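Local structure of putative uncharacterized protein lp_3323 (Lactobacillus plantarum, 3DC7) at residues S30-N35 / H41-L46; S61-G66 / A73-A78; P176-Y181 / Q217-S222; A195-D200 / N205-R210. The protein is of unknown function but is probably an SGNH-type hydrolase that cleaves ester bonds in a still unidentified substrate. All blocks are in the same frame, centred on the assembly; numbering follows the deposited sequence.

Contact 1 of 4, residues S30-N35 / H41-L46; sequences SITANN and HYHDIL
The Y42 ring meets T32 OG1 at its edge and in its plane, while one face carries H43 CD2, set 3.8 Å above the plane and shifted toward the rim. The H43 ring in turn has Y42 CE2 at its edge, in plane. Y42 OH is hydrogen-bonded to T32 OG1 over 2.7 Å. T32 CG2, anti to the backbone N, flanks that hydroxyl at 3.7 Å from Y42 OH. H43 NE2 gives a bent hydrogen bond of 2.8 Å to T32 O, using a lone pair in the carbonyl plane. The oxygen sits 31° out of the imidazole plane, and N57 ND2 makes a second, weak bond to it. In SGNH hydrolases the turn after the first strand carries the GDS motif, and S30 fits the position of its serine. Through its bonds to Y42 and H43, T32 ties that turn to the start of helix 42-50, where H41 is the N-cap residue. W26 meets both the Y42 and H43 rings. H41 N donates a long hydrogen bond to D44 OD2 (3.3 Å), on the anti side and somewhat out of the carboxylate plane. H43 holds its ring between its own backbone N and carbonyl carbon (chi1 56°), which aims NE2 at the loop.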
loop_
_atom_site.group_PDB
_atom_site.type_symbol
_atom_site.label_atom_id
_atom_site.label_comp_id
_atom_site.label_asym_id
_atom_site.label_seq_id
_atom_site.Cartn_x
_atom_site.Cartn_y
_atom_site.Cartn_z
ATOM N N SER A 30 14.228 -13.879 -17.041
ATOM C CA SER A 30 14.100 -15.336 -17.124
ATOM C C SER A 30 12.868 -15.920 -16.419
ATOM O O SER A 30 12.394 -17.013 -16.773
ATOM C CB SER A 30 15.338 -16.001 -16.551
ATOM O OG SER A 30 15.198 -17.406 -16.658
ATOM N N ILE A 31 12.379 -15.209 -15.406
ATOM C CA ILE A 31 11.186 -15.602 -14.665
ATOM C C ILE A 31 9.943 -15.517 -15.571
ATOM O O ILE A 31 8.993 -16.263 -15.396
ATOM C CB ILE A 31 11.050 -14.740 -13.382
ATOM C CG1 ILE A 31 12.359 -14.826 -12.566
ATOM C CG2 ILE A 31 9.837 -15.166 -12.545
ATOM C CD1 ILE A 31 12.471 -13.847 -11.388
ATOM N N THR A 32 9.990 -14.618 -16.553
ATOM C CA THR A 32 8.973 -14.486 -17.594
ATOM C C THR A 32 9.323 -15.286 -18.872
ATOM O O THR A 32 8.439 -15.820 -19.525
ATOM C CB THR A 32 8.760 -12.988 -17.937
ATOM O OG1 THR A 32 8.371 -12.281 -16.757
ATOM C CG2 THR A 32 7.676 -12.794 -18.986
ATOM N N ALA A 33 10.605 -15.368 -19.223
ATOM C CA ALA A 33 11.040 -16.000 -20.488
ATOM C C ALA A 33 10.648 -17.470 -20.607
ATOM O O ALA A 33 10.733 -18.220 -19.630
ATOM C CB ALA A 33 12.536 -15.852 -20.673
ATOM N N ASN A 34 10.229 -17.873 -21.805
ATOM C CA ASN A 34 9.850 -19.265 -22.072
ATOM C C ASN A 34 11.008 -20.258 -21.814
ATOM O O ASN A 34 10.778 -21.378 -21.355
ATOM C CB ASN A 34 9.291 -19.401 -23.501
ATOM C CG ASN A 34 8.864 -20.832 -23.850
ATOM O OD1 ASN A 34 8.277 -21.548 -23.030
ATOM N ND2 ASN A 34 9.158 -21.249 -25.086
ATOM N N ASN A 35 12.241 -19.818 -22.063
ATOM C CA ASN A 35 13.443 -20.646 -21.895
ATOM C C ASN A 35 13.803 -21.069 -20.449
ATOM O O ASN A 35 14.978 -21.321 -20.136
ATOM C CB ASN A 35 14.654 -19.970 -22.593
ATOM C CG ASN A 35 15.058 -18.611 -21.960
ATOM O OD1 ASN A 35 14.961 -18.410 -20.737
ATOM N ND2 ASN A 35 15.544 -17.687 -22.804
ATOM N N HIS A 41 5.114 -21.204 -15.895
ATOM C CA HIS A 41 5.319 -19.855 -15.376
ATOM C C HIS A 41 4.007 -19.217 -14.918
ATOM O O HIS A 41 2.931 -19.693 -15.249
ATOM C CB HIS A 41 5.989 -18.980 -16.436
ATOM C CG HIS A 41 7.407 -19.360 -16.730
ATOM N ND1 HIS A 41 7.740 -20.411 -17.557
ATOM C CD2 HIS A 41 8.578 -18.821 -16.316
ATOM C CE1 HIS A 41 9.056 -20.502 -17.635
ATOM N NE2 HIS A 41 9.588 -19.553 -16.888
ATOM N N TYR A 42 4.104 -18.135 -14.165
ATOM C CA TYR A 42 2.913 -17.444 -13.671
ATOM C C TYR A 42 1.987 -17.031 -14.826
ATOM O O TYR A 42 0.764 -17.158 -14.721
ATOM C CB TYR A 42 3.291 -16.227 -12.808
ATOM C CG TYR A 42 3.944 -15.131 -13.604
ATOM C CD1 TYR A 42 3.183 -14.098 -14.160
ATOM C CD2 TYR A 42 5.312 -15.151 -13.846
ATOM C CE1 TYR A 42 3.784 -13.097 -14.939
ATOM C CE2 TYR A 42 5.926 -14.159 -14.613
ATOM C CZ TYR A 42 5.155 -13.137 -15.157
ATOM O OH TYR A 42 5.761 -12.162 -15.904
ATOM N N HIS A 43 2.568 -16.562 -15.930
ATOM C CA HIS A 43 1.756 -16.094 -17.046
ATOM C C HIS A 43 1.104 -17.253 -17.821
ATOM O O HIS A 43 0.090 -17.055 -18.482
ATOM C CB HIS A 43 2.546 -15.162 -17.962
ATOM C CG HIS A 43 3.803 -15.763 -18.486
ATOM N ND1 HIS A 43 3.845 -16.490 -19.658
ATOM C CD2 HIS A 43 5.064 -15.766 -17.990
ATOM C CE1 HIS A 43 5.083 -16.901 -19.870
ATOM N NE2 HIS A 43 5.839 -16.481 -18.868
ATOM N N ASP A 44 1.678 -18.452 -17.727
ATOM C CA ASP A 44 1.100 -19.639 -18.357
ATOM C C ASP A 44 -0.152 -20.063 -17.594
ATOM O O ASP A 44 -1.174 -20.424 -18.197
ATOM C CB ASP A 44 2.115 -20.779 -18.388
ATOM C CG ASP A 44 3.237 -20.536 -19.384
ATOM O OD1 ASP A 44 2.971 -19.962 -20.461
ATOM O OD2 ASP A 44 4.394 -20.925 -19.101
ATOM N N ILE A 45 -0.067 -19.993 -16.266
ATOM C CA ILE A 45 -1.232 -20.180 -15.388
ATOM C C ILE A 45 -2.333 -19.162 -15.701
ATOM O O ILE A 45 -3.473 -19.541 -15.957
ATOM C CB ILE A 45 -0.835 -20.141 -13.886
ATOM C CG1 ILE A 45 0.114 -21.300 -13.574
ATOM C CG2 ILE A 45 -2.088 -20.215 -12.977
ATOM C CD1 ILE A 45 1.028 -21.066 -12.394
ATOM N N LEU A 46 -1.987 -17.878 -15.716
ATOM C CA LEU A 46 -2.980 -16.835 -15.961
ATOM C C LEU A 46 -3.544 -16.857 -17.368
ATOM O O LEU A 46 -4.741 -16.650 -17.554
ATOM C CB LEU A 46 -2.434 -15.441 -15.629
ATOM C CG LEU A 46 -2.059 -15.235 -14.167
ATOM C CD1 LEU A 46 -1.146 -14.066 -14.062
ATOM C CD2 LEU A 46 -3.281 -15.054 -13.299
#

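Contact 2 of 4, residues S61-G66 / A73-A78; sequences SGSTIG and AVRYQA
Next to G62, which probably corresponds to the oxyanion-hole glycine of SGNH hydrolases, S63 turns its hydroxyl toward R75: with OG anti to the backbone N (chi1 167°), it lies at the edge of the guanidinium, near its plane. R75 NH2 donates to S63 OG over 3.0 Å in a fairly straight bond (163°). The stronger partner of both side chains is D70, whose carbonyl oxygen also bonds S63 OG and R75 NE, so the serine and arginine share one acceptor. At T64 the hydroxyl folds back on the loop, OG1 bonding G66 O at 2.7 Å from above the carbonyl plane and also pairing with Y69 N. I65 O accepts a hydrogen bond from A73 N (3.2 Å), on a lone pair in the carbonyl plane, which links the loop to helix 72-75; A73 CB packs 3.4 Å from I65 O. I65 N and G66 N bond the two carboxylate oxygens of D94. R75 NH1 goes to L58 O, and NH2 weakly to G28 O. The named partners of the guanidinium are thus neutral oxygens, so its charge is probably stabilised by carbonyl and hydroxyl dipoles.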
loop_
_atom_site.group_PDB
_atom_site.type_symbol
_atom_site.label_atom_id
_atom_site.label_comp_id
_atom_site.label_asym_id
_atom_site.label_seq_id
_atom_site.Cartn_x
_atom_site.Cartn_y
_atom_site.Cartn_z
ATOM N N SER A 61 16.109 -14.139 -20.732
ATOM C CA SER A 61 17.000 -14.535 -19.657
ATOM C C SER A 61 18.094 -13.501 -19.437
ATOM O O SER A 61 18.769 -13.090 -20.384
ATOM C CB SER A 61 17.640 -15.878 -20.000
ATOM O OG SER A 61 18.785 -16.133 -19.180
ATOM N N GLY A 62 18.238 -13.059 -18.196
ATOM C CA GLY A 62 19.343 -12.194 -17.817
ATOM C C GLY A 62 19.133 -10.712 -18.035
ATOM O O GLY A 62 19.990 -9.915 -17.658
ATOM N N SER A 63 17.992 -10.346 -18.617
ATOM C CA SER A 63 17.721 -8.970 -19.029
ATOM C C SER A 63 17.540 -7.982 -17.858
ATOM O O SER A 63 16.889 -8.279 -16.868
ATOM C CB SER A 63 16.500 -8.943 -19.977
ATOM O OG SER A 63 16.011 -7.626 -20.179
ATOM N N THR A 64 18.122 -6.798 -17.994
ATOM C CA THR A 64 17.985 -5.733 -17.011
ATOM C C THR A 64 16.999 -4.714 -17.567
ATOM O O THR A 64 16.678 -4.750 -18.749
ATOM C CB THR A 64 19.334 -5.030 -16.802
ATOM O OG1 THR A 64 19.852 -4.606 -18.086
ATOM C CG2 THR A 64 20.333 -5.969 -16.095
ATOM N N ILE A 65 16.507 -3.818 -16.721
ATOM C CA ILE A 65 15.713 -2.679 -17.204
ATOM C C ILE A 65 16.657 -1.669 -17.868
ATOM O O ILE A 65 16.355 -1.122 -18.929
ATOM C CB ILE A 65 14.906 -2.026 -16.066
ATOM C CG1 ILE A 65 13.766 -2.957 -15.632
ATOM C CG2 ILE A 65 14.354 -0.683 -16.515
ATOM C CD1 ILE A 65 13.032 -2.509 -14.404
ATOM N N GLY A 66 17.808 -1.452 -17.234
ATOM C CA GLY A 66 18.829 -0.552 -17.761
ATOM C C GLY A 66 19.705 -1.143 -18.855
ATOM O O GLY A 66 19.490 -2.283 -19.317
ATOM N N ALA A 73 14.144 -1.123 -21.201
ATOM C CA ALA A 73 13.846 0.274 -21.521
ATOM C C ALA A 73 13.925 0.572 -23.020
ATOM O O ALA A 73 13.521 1.647 -23.459
ATOM C CB ALA A 73 14.734 1.213 -20.723
ATOM N N VAL A 74 14.434 -0.381 -23.803
ATOM C CA VAL A 74 14.297 -0.335 -25.262
ATOM C C VAL A 74 13.397 -1.459 -25.793
ATOM O O VAL A 74 12.590 -1.239 -26.688
ATOM C CB VAL A 74 15.674 -0.279 -26.023
ATOM C CG1 VAL A 74 16.605 -1.373 -25.599
ATOM C CG2 VAL A 74 15.455 -0.347 -27.533
ATOM N N ARG A 75 13.505 -2.651 -25.214
ATOM C CA ARG A 75 12.754 -3.802 -25.718
ATOM C C ARG A 75 11.230 -3.659 -25.641
ATOM O O ARG A 75 10.504 -4.364 -26.348
ATOM C CB ARG A 75 13.181 -5.082 -25.005
ATOM C CG ARG A 75 14.558 -5.545 -25.375
ATOM C CD ARG A 75 14.774 -7.004 -24.980
ATOM N NE ARG A 75 14.589 -7.269 -23.550
ATOM C CZ ARG A 75 13.528 -7.874 -23.035
ATOM N NH1 ARG A 75 12.547 -8.276 -23.828
ATOM N NH2 ARG A 75 13.450 -8.093 -21.728
ATOM N N TYR A 76 10.750 -2.758 -24.786
ATOM C CA TYR A 76 9.316 -2.502 -24.654
ATOM C C TYR A 76 8.657 -2.125 -25.984
ATOM O O TYR A 76 7.439 -2.267 -26.134
ATOM C CB TYR A 76 9.062 -1.376 -23.634
ATOM C CG TYR A 76 9.215 0.028 -24.198
ATOM C CD1 TYR A 76 10.423 0.704 -24.103
ATOM C CD2 TYR A 76 8.151 0.664 -24.834
ATOM C CE1 TYR A 76 10.570 2.000 -24.606
ATOM C CE2 TYR A 76 8.282 1.947 -25.360
ATOM C CZ TYR A 76 9.497 2.614 -25.242
ATOM O OH TYR A 76 9.634 3.884 -25.768
ATOM N N GLN A 77 9.461 -1.623 -26.925
ATOM C CA GLN A 77 8.980 -1.137 -28.223
ATOM C C GLN A 77 8.532 -2.288 -29.125
ATOM O O GLN A 77 7.910 -2.057 -30.167
ATOM C CB GLN A 77 10.053 -0.286 -28.912
ATOM C CG GLN A 77 10.567 0.850 -28.031
ATOM C CD GLN A 77 11.440 1.879 -28.749
ATOM O OE1 GLN A 77 11.415 3.065 -28.408
ATOM N NE2 GLN A 77 12.232 1.433 -29.718
ATOM N N ALA A 78 8.822 -3.522 -28.699
ATOM C CA ALA A 78 8.352 -4.734 -29.393
ATOM C C ALA A 78 6.991 -5.251 -28.907
ATOM O O ALA A 78 6.463 -6.223 -29.456
ATOM C CB ALA A 78 9.406 -5.852 -29.299
#

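Contact 3 of 4, residues P176-Y181 / Q217-S222; sequences PHLSLY and QSFLDS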
loop_
_atom_site.group_PDB
_atom_site.type_symbol
_atom_site.label_atom_id
_atom_site.label_comp_id
_atom_site.label_asym_id
_atom_site.label_seq_id
_atom_site.Cartn_x
_atom_site.Cartn_y
_atom_site.Cartn_z
ATOM N N PRO A 176 0.410 1.240 -11.293
ATOM C CA PRO A 176 0.351 0.375 -10.111
ATOM C C PRO A 176 1.592 -0.508 -9.964
ATOM O O PRO A 176 2.211 -0.913 -10.960
ATOM C CB PRO A 176 -0.894 -0.476 -10.359
ATOM C CG PRO A 176 -1.770 0.406 -11.218
ATOM C CD PRO A 176 -0.783 1.087 -12.144
ATOM N N HIS A 177 1.975 -0.767 -8.724
ATOM C CA HIS A 177 3.188 -1.520 -8.466
ATOM C C HIS A 177 2.868 -2.671 -7.543
ATOM O O HIS A 177 2.473 -2.452 -6.412
ATOM C CB HIS A 177 4.284 -0.617 -7.866
ATOM C CG HIS A 177 5.475 -1.372 -7.345
ATOM N ND1 HIS A 177 6.092 -1.059 -6.154
ATOM C CD2 HIS A 177 6.151 -2.436 -7.847
ATOM C CE1 HIS A 177 7.101 -1.887 -5.946
ATOM N NE2 HIS A 177 7.159 -2.736 -6.959
ATOM N N LEU A 178 3.028 -3.892 -8.046
ATOM C CA LEU A 178 2.896 -5.094 -7.239
ATOM C C LEU A 178 4.275 -5.557 -6.756
ATOM O O LEU A 178 5.103 -6.015 -7.554
ATOM C CB LEU A 178 2.219 -6.206 -8.052
ATOM C CG LEU A 178 2.187 -7.641 -7.493
ATOM C CD1 LEU A 178 1.607 -7.718 -6.088
ATOM C CD2 LEU A 178 1.383 -8.528 -8.425
ATOM N N SER A 179 4.515 -5.444 -5.454
ATOM C CA SER A 179 5.813 -5.796 -4.897
ATOM C C SER A 179 5.811 -7.205 -4.337
ATOM O O SER A 179 5.351 -7.415 -3.207
ATOM C CB SER A 179 6.193 -4.814 -3.799
ATOM O OG SER A 179 7.366 -5.259 -3.140
ATOM N N LEU A 180 6.305 -8.177 -5.115
ATOM C CA LEU A 180 6.454 -9.552 -4.594
ATOM C C LEU A 180 7.477 -9.562 -3.467
ATOM O O LEU A 180 7.424 -10.384 -2.556
ATOM C CB LEU A 180 6.882 -10.528 -5.682
ATOM C CG LEU A 180 5.979 -10.686 -6.898
ATOM C CD1 LEU A 180 6.588 -11.714 -7.824
ATOM C CD2 LEU A 180 4.565 -11.097 -6.476
ATOM N N TYR A 181 8.413 -8.629 -3.551
ATOM C CA TYR A 181 9.380 -8.378 -2.495
ATOM C C TYR A 181 8.693 -8.245 -1.115
ATOM O O TYR A 181 9.037 -8.986 -0.192
ATOM C CB TYR A 181 10.220 -7.133 -2.830
ATOM C CG TYR A 181 11.409 -6.938 -1.928
ATOM C CD1 TYR A 181 11.289 -6.238 -0.721
ATOM C CD2 TYR A 181 12.660 -7.457 -2.267
ATOM C CE1 TYR A 181 12.390 -6.068 0.124
ATOM C CE2 TYR A 181 13.755 -7.284 -1.441
ATOM C CZ TYR A 181 13.616 -6.590 -0.243
ATOM O OH TYR A 181 14.706 -6.417 0.584
ATOM N N GLN A 217 -3.224 -12.303 -9.606
ATOM C CA GLN A 217 -4.681 -12.248 -9.798
ATOM C C GLN A 217 -5.357 -11.412 -8.701
ATOM O O GLN A 217 -6.189 -10.551 -9.008
ATOM C CB GLN A 217 -5.297 -13.645 -9.904
ATOM C CG GLN A 217 -6.774 -13.649 -10.318
ATOM C CD GLN A 217 -7.003 -13.212 -11.770
ATOM O OE1 GLN A 217 -6.437 -13.777 -12.696
ATOM N NE2 GLN A 217 -7.839 -12.212 -11.962
ATOM N N SER A 218 -4.963 -11.631 -7.440
ATOM C CA SER A 218 -5.501 -10.876 -6.303
ATOM C C SER A 218 -5.290 -9.397 -6.523
ATOM O O SER A 218 -6.201 -8.607 -6.319
ATOM C CB SER A 218 -4.809 -11.259 -4.996
ATOM O OG SER A 218 -5.147 -12.567 -4.616
ATOM N N PHE A 219 -4.076 -9.041 -6.934
ATOM C CA PHE A 219 -3.703 -7.650 -7.141
ATOM C C PHE A 219 -4.558 -7.013 -8.244
ATOM O O PHE A 219 -5.041 -5.893 -8.102
ATOM C CB PHE A 219 -2.203 -7.530 -7.458
ATOM C CG PHE A 219 -1.705 -6.110 -7.462
ATOM C CD1 PHE A 219 -1.305 -5.501 -6.283
ATOM C CD2 PHE A 219 -1.664 -5.378 -8.636
ATOM C CE1 PHE A 219 -0.866 -4.193 -6.276
ATOM C CE2 PHE A 219 -1.224 -4.058 -8.637
ATOM C CZ PHE A 219 -0.823 -3.470 -7.450
ATOM N N LEU A 220 -4.748 -7.744 -9.330
ATOM C CA LEU A 220 -5.540 -7.260 -10.453
ATOM C C LEU A 220 -6.992 -7.038 -10.051
ATOM O O LEU A 220 -7.588 -6.015 -10.413
ATOM C CB LEU A 220 -5.452 -8.218 -11.647
ATOM C CG LEU A 220 -4.090 -8.330 -12.331
ATOM C CD1 LEU A 220 -4.120 -9.473 -13.324
ATOM C CD2 LEU A 220 -3.713 -7.035 -13.050
ATOM N N ASP A 221 -7.547 -7.986 -9.296
ATOM C CA ASP A 221 -8.913 -7.896 -8.772
ATOM C C ASP A 221 -9.135 -6.656 -7.903
ATOM O O ASP A 221 -10.222 -6.088 -7.910
ATOM C CB ASP A 221 -9.275 -9.161 -7.979
ATOM C CG ASP A 221 -9.434 -10.400 -8.869
ATOM O OD1 ASP A 221 -9.467 -10.261 -10.107
ATOM O OD2 ASP A 221 -9.536 -11.527 -8.330
ATOM N N SER A 222 -8.099 -6.240 -7.175
ATOM C CA SER A 222 -8.184 -5.144 -6.211
ATOM C C SER A 222 -7.799 -3.789 -6.797
ATOM O O SER A 222 -7.922 -2.763 -6.122
ATOM C CB SER A 222 -7.282 -5.435 -5.005
ATOM O OG SER A 222 -7.445 -6.777 -4.561
#
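Strand 177-179, at one edge of the five-stranded parallel sheet, passes helix 206-223 with the CA atoms of L178 and F219 7.1 Å apart. F219 carries the contact. A chi1 of -171° extends its ring from the helix to the strand, where it lies under L178, whose CB stands 3.8 Å from the ring centroid and only 4° off the normal, a CH-pi contact. Beyond that carbon the two side chains run antiparallel alongside one another: L178 CD1 comes 3.7 Å from F219 CD1, and L178 CD2 lies 3.8 Å from F219 CB. P176 approaches from a different quarter, at the ring edge and near its plane, its CB 4.0 Å from F219 CE2. H177 O is 3.6 Å from F219 CZ, while H177 CB points away from the helix and the imidazole bonds S136 OG through NE2. As in other flavodoxin-like α/β/α folds, the helix covers one face of the sheet; L133 of the adjoining strand also touches F219, and H223 stacks on it. Subunit packing begins close by, where S218 meets S222 of the second subunit. No hydrogen bond joins the two segments, so they are held by apolar packing and by one leucine carbon on an aromatic face.

Contact 4 of 4, residues A195-D200 / N205-R210; sequences AIYSVD and NNAGHR. With SO4 (sulfate ion), chain D.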
loop_
_atom_site.group_PDB
_atom_site.type_symbol
_atom_site.label_atom_id
_atom_site.label_comp_id
_atom_site.label_asym_id
_atom_site.label_seq_id
_atom_site.Cartn_x
_atom_site.Cartn_y
_atom_site.Cartn_z
ATOM N N ALA A 195 14.308 -23.634 -0.620
ATOM C CA ALA A 195 14.201 -25.070 -0.929
ATOM C C ALA A 195 12.830 -25.453 -1.499
ATOM O O ALA A 195 12.729 -26.326 -2.360
ATOM C CB ALA A 195 14.491 -25.893 0.311
ATOM N N ILE A 196 11.781 -24.780 -1.042
ATOM C CA ILE A 196 10.416 -25.141 -1.440
ATOM C C ILE A 196 9.949 -24.406 -2.693
ATOM O O ILE A 196 9.257 -24.987 -3.536
ATOM C CB ILE A 196 9.411 -24.913 -0.270
ATOM C CG1 ILE A 196 9.717 -25.896 0.863
ATOM C CG2 ILE A 196 7.963 -25.085 -0.741
ATOM C CD1 ILE A 196 8.746 -25.805 2.046
ATOM N N TYR A 197 10.332 -23.133 -2.808
ATOM C CA TYR A 197 9.759 -22.238 -3.830
ATOM C C TYR A 197 10.706 -21.754 -4.922
ATOM O O TYR A 197 10.265 -21.107 -5.875
ATOM C CB TYR A 197 9.131 -21.017 -3.157
ATOM C CG TYR A 197 7.962 -21.367 -2.282
ATOM C CD1 TYR A 197 6.794 -21.896 -2.830
ATOM C CD2 TYR A 197 8.019 -21.165 -0.899
ATOM C CE1 TYR A 197 5.703 -22.220 -2.024
ATOM C CE2 TYR A 197 6.937 -21.479 -0.092
ATOM C CZ TYR A 197 5.779 -22.005 -0.664
ATOM O OH TYR A 197 4.702 -22.332 0.130
ATOM N N SER A 198 11.995 -22.051 -4.780
ATOM C CA SER A 198 12.979 -21.589 -5.734
ATOM C C SER A 198 13.809 -22.743 -6.246
ATOM O O SER A 198 13.945 -23.770 -5.581
ATOM C CB SER A 198 13.905 -20.536 -5.121
ATOM O OG SER A 198 14.979 -21.158 -4.433
ATOM N N VAL A 199 14.382 -22.548 -7.427
ATOM C CA VAL A 199 15.343 -23.497 -7.988
ATOM C C VAL A 199 16.730 -23.334 -7.328
ATOM O O VAL A 199 17.412 -24.327 -7.060
ATOM C CB VAL A 199 15.438 -23.352 -9.552
ATOM C CG1 VAL A 199 16.468 -24.329 -10.149
ATOM C CG2 VAL A 199 14.082 -23.581 -10.200
ATOM N N ASP A 200 17.117 -22.094 -7.019
ATOM C CA ASP A 200 18.523 -21.760 -6.783
ATOM C C ASP A 200 18.704 -20.489 -5.946
ATOM O O ASP A 200 19.773 -19.846 -5.995
ATOM C CB ASP A 200 19.200 -21.550 -8.148
ATOM C CG ASP A 200 18.438 -20.557 -9.016
ATOM O OD1 ASP A 200 17.620 -19.784 -8.460
ATOM O OD2 ASP A 200 18.640 -20.548 -10.244
ATOM N N ASN A 205 10.626 -21.834 -8.681
ATOM C CA ASN A 205 10.278 -23.097 -9.311
ATOM C C ASN A 205 8.773 -23.089 -9.669
ATOM O O ASN A 205 8.133 -22.039 -9.617
ATOM C CB ASN A 205 10.667 -24.265 -8.395
ATOM C CG ASN A 205 9.908 -24.251 -7.081
ATOM O OD1 ASN A 205 8.888 -23.572 -6.953
ATOM N ND2 ASN A 205 10.403 -24.994 -6.095
ATOM N N ASN A 206 8.203 -24.237 -10.020
ATOM C CA ASN A 206 6.774 -24.300 -10.335
ATOM C C ASN A 206 5.846 -23.937 -9.183
ATOM O O ASN A 206 4.816 -23.294 -9.399
ATOM C CB ASN A 206 6.380 -25.673 -10.881
ATOM C CG ASN A 206 6.888 -25.911 -12.287
ATOM O OD1 ASN A 206 7.469 -25.032 -12.929
ATOM N ND2 ASN A 206 6.654 -27.108 -12.781
ATOM N N ALA A 207 6.202 -24.355 -7.968
ATOM C CA ALA A 207 5.424 -23.985 -6.775
ATOM C C ALA A 207 5.458 -22.472 -6.530
ATOM O O ALA A 207 4.459 -21.869 -6.125
ATOM C CB ALA A 207 5.924 -24.757 -5.535
ATOM N N GLY A 208 6.613 -21.865 -6.791
ATOM C CA GLY A 208 6.803 -20.420 -6.624
ATOM C C GLY A 208 5.993 -19.662 -7.644
ATOM O O GLY A 208 5.402 -18.625 -7.335
ATOM N N HIS A 209 5.943 -20.198 -8.858
ATOM C CA HIS A 209 5.126 -19.632 -9.913
ATOM C C HIS A 209 3.629 -19.696 -9.642
ATOM O O HIS A 209 2.917 -18.765 -9.999
ATOM C CB HIS A 209 5.469 -20.236 -11.269
ATOM C CG HIS A 209 6.706 -19.653 -11.875
ATOM N ND1 HIS A 209 6.691 -18.492 -12.614
ATOM C CD2 HIS A 209 7.999 -20.052 -11.823
ATOM C CE1 HIS A 209 7.918 -18.210 -13.014
ATOM N NE2 HIS A 209 8.732 -19.141 -12.547
ATOM N N ARG A 210 3.147 -20.767 -9.013
ATOM C CA ARG A 210 1.738 -20.867 -8.641
ATOM C C ARG A 210 1.384 -19.761 -7.648
ATOM O O ARG A 210 0.321 -19.130 -7.740
ATOM C CB ARG A 210 1.433 -22.246 -8.057
ATOM C CG ARG A 210 1.378 -23.342 -9.105
ATOM C CD ARG A 210 0.718 -24.603 -8.576
ATOM N NE ARG A 210 1.522 -25.295 -7.571
ATOM C CZ ARG A 210 2.558 -26.083 -7.842
ATOM N NH1 ARG A 210 2.949 -26.281 -9.097
ATOM N NH2 ARG A 210 3.213 -26.672 -6.852
HETATM S S SO4 D . 9.963 -27.469 -10.883
HETATM O O1 SO4 D . 8.918 -27.727 -9.894
HETATM O O2 SO4 D . 10.243 -26.038 -11.006
HETATM O O3 SO4 D . 11.165 -28.184 -10.446
HETATM O O4 SO4 D . 9.533 -27.947 -12.198
#
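N205 serves two helices at once: its ND2 bonds I196 O in the last turn of helix 191-197, while its OD1 caps the start of helix 206-223. D200 and H203, between the helices, match the aspartate and histidine of the SGNH Asp-x-x-His motif, and the D200 carboxylate bonds H203 N. N205 is the N-cap residue of the second helix, and G208 N reaches its OD1 at 2.8 Å, almost along the C=O axis. The other end of the amide donates to I196 O, also at 2.8 Å and nearly straight (175°), the oxygen lying in the amide plane although the nitrogen stands well above the carbonyl plane of I196. N205 CG is placed between its own backbone N and carbonyl carbon (chi1 63°), which brings the amide back over the helix start, where OD1 can meet G208 N. N205 N bonds Y197 O at 2.9 Å. One cost is that Y197 O and N205 OD1, both acceptors, lie 3.0 Å apart with no bond between them. G208, lacking a side chain, lets Y197 O approach to 3.6 Å from its CA. The Y197 ring turns its edge to G208 N and the carbonyl carbon of A207, while I196 CG2 covers one face. Y197 CD1 also packs 4.0 Å from A207 CB. At the helix start, where the dipole would favour an anion, N206 N donates to O2 of a sulfate, probably from the crystallisation liquor, at 2.9 Å.

In the fold
Contacts 1 and 4 are the nearest pair, their centres 13 Å apart, and they touch directly: Y42 N lies 3.0 Å from H209 ND1, probably a hydrogen bond. Contact 1 holds S30 and contact 4 holds D200, with H203 in the turn between its segments, consistent with the active site expected of an SGNH hydrolase. Contact 2 adds the loop with G62 and meets contact 1 through S61, with S30 CB 3.8 Å from S61 CA. Contact 3 uses the later part of helix 206-223, whose start belongs to contact 4; both touch the second subunit. Contact 3 also touches contact 1, L46 CD2 lying 3.5 Å from Q217 OE1, and lies across the chain's centre from contact 2, about 21 Å between centres.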